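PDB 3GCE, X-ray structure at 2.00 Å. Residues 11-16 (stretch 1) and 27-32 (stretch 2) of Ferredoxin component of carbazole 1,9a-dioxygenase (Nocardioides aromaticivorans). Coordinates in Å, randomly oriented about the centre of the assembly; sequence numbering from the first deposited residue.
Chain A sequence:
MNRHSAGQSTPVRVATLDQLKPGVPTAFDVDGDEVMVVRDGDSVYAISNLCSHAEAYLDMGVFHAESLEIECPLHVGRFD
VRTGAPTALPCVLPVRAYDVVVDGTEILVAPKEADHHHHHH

Stretch 1 (11-16) PVRVAT
Stretch 2, residues 27-32: AFDVDG

Two nearly antiparallel strands, 12-16 and 27-30, pack here without a single hydrogen bond between them: their axes run at 164° and come no closer than 8.0 Å, so side chains fill the gap. The register sets Val12 against Val30, CA to CA 6.1 Å, and Val14 against Phe28, CA to CA 6.5 Å.

Phe28 (chi1 -65°, m; chi2 -74°) lays a ring face under Val14, whose CB sits 3.7 Å from the ring centroid, 16° off the normal, and 3.6 Å from Phe28 CG. Val14 takes chi1 m. Its carbonyl O also approaches Phe28 CE1 at 3.3 Å. The backbone bends here: phi/psi of -101/-32 at Val14, then -176/169 at Ala15, lets both consecutive residues point CB toward the other strand, and Ala15 CB reaches Phe28 CZ at 4.0 Å.

At the other end, Val12 (-115/124, chi1 t) spreads its methyls: CG1 lies 3.8 Å from Asp29 O, while CG2 lies 3.8 Å from both Val30 CG1 and Asp31 OD1. The rule is that branched residues mesh across a gap bridged by no backbone hydrogen bond, and the carboxylate of Asp31 only borders that apolar patch. The CA-to-CB bond of Val30 (-121/91, chi1 t) points sideways, yet its CG2 comes within 4.2 Å of Val14 CG1. Beyond it the chain turns through Asp31 (59/44) and Gly32 (92/-21), where a weak hydrogen bond joins Gly32 N to Asp29 OD1 at 2.8 Å.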

# COMPACT_ATOMS: atom_id res chain seq x y z
N PRO A 11 15.72 -3.49 6.69
CA PRO A 11 14.51 -3.08 5.99
C PRO A 11 14.84 -2.12 4.84
O PRO A 11 16.02 -1.89 4.55
CB PRO A 11 13.71 -2.38 7.08
CG PRO A 11 14.72 -1.79 7.95
CD PRO A 11 15.93 -2.71 7.92
N VAL A 12 13.81 -1.58 4.19
CA VAL A 12 13.99 -0.59 3.14
C VAL A 12 13.37 0.75 3.60
O VAL A 12 12.19 0.79 3.95
CB VAL A 12 13.32 -1.09 1.83
CG1 VAL A 12 13.38 -0.05 0.73
CG2 VAL A 12 13.95 -2.46 1.40
N ARG A 13 14.16 1.82 3.61
CA ARG A 13 13.64 3.13 3.98
C ARG A 13 13.07 3.70 2.70
O ARG A 13 13.81 3.85 1.71
CB ARG A 13 14.71 4.12 4.51
CG ARG A 13 14.00 5.45 4.97
CD ARG A 13 14.61 6.83 4.69
NE ARG A 13 14.37 7.28 3.35
CZ ARG A 13 14.13 8.54 2.94
NH1 ARG A 13 14.01 9.58 3.76
NH2 ARG A 13 13.95 8.72 1.67
N VAL A 14 11.78 4.03 2.71
CA VAL A 14 11.13 4.50 1.48
C VAL A 14 10.96 6.01 1.44
O VAL A 14 10.99 6.61 0.37
CB VAL A 14 9.77 3.81 1.25
CG1 VAL A 14 10.00 2.31 0.99
CG2 VAL A 14 8.82 4.03 2.43
N ALA A 15 10.78 6.61 2.61
CA ALA A 15 10.50 8.03 2.71
C ALA A 15 10.43 8.45 4.17
O ALA A 15 10.41 7.59 5.06
CB ALA A 15 9.16 8.35 2.01
N THR A 16 10.39 9.76 4.39
CA THR A 16 10.08 10.34 5.68
C THR A 16 8.56 10.54 5.76
O THR A 16 7.91 10.83 4.74
CB THR A 16 10.79 11.72 5.81
OG1 THR A 16 12.15 11.59 5.41
CG2 THR A 16 10.79 12.19 7.20
N ALA A 27 4.05 4.45 -4.64
CA ALA A 27 4.67 3.15 -4.78
C ALA A 27 6.19 3.32 -4.68
O ALA A 27 6.74 4.34 -5.10
CB ALA A 27 4.29 2.50 -6.10
N PHE A 28 6.82 2.29 -4.12
CA PHE A 28 8.26 2.23 -3.91
C PHE A 28 8.75 0.84 -4.25
O PHE A 28 8.02 -0.16 -4.09
CB PHE A 28 8.58 2.52 -2.46
CG PHE A 28 8.24 3.91 -2.03
CD1 PHE A 28 9.03 4.98 -2.42
CD2 PHE A 28 7.12 4.15 -1.22
CE1 PHE A 28 8.71 6.28 -2.01
CE2 PHE A 28 6.79 5.44 -0.82
CZ PHE A 28 7.59 6.51 -1.21
N ASP A 29 10.00 0.76 -4.72
CA ASP A 29 10.69 -0.51 -4.85
C ASP A 29 11.20 -0.97 -3.49
O ASP A 29 11.97 -0.27 -2.84
CB ASP A 29 11.86 -0.44 -5.83
CG ASP A 29 12.73 -1.69 -5.75
OD1 ASP A 29 12.21 -2.76 -6.08
OD2 ASP A 29 13.90 -1.61 -5.32
N VAL A 30 10.77 -2.16 -3.08
CA VAL A 30 11.21 -2.74 -1.85
C VAL A 30 11.87 -4.06 -2.23
O VAL A 30 11.20 -5.09 -2.33
CB VAL A 30 10.02 -2.93 -0.86
CG1 VAL A 30 10.48 -3.62 0.43
CG2 VAL A 30 9.37 -1.57 -0.50
N ASP A 31 13.18 -4.01 -2.46
CA ASP A 31 13.94 -5.24 -2.74
C ASP A 31 13.43 -5.97 -3.97
O ASP A 31 13.27 -7.19 -3.94
CB ASP A 31 13.85 -6.19 -1.55
CG ASP A 31 15.16 -6.36 -0.83
OD1 ASP A 31 15.69 -5.34 -0.30
OD2 ASP A 31 15.64 -7.53 -0.80
N GLY A 32 13.14 -5.24 -5.04
CA GLY A 32 12.63 -5.85 -6.26
C GLY A 32 11.12 -5.91 -6.34
O GLY A 32 10.57 -6.05 -7.44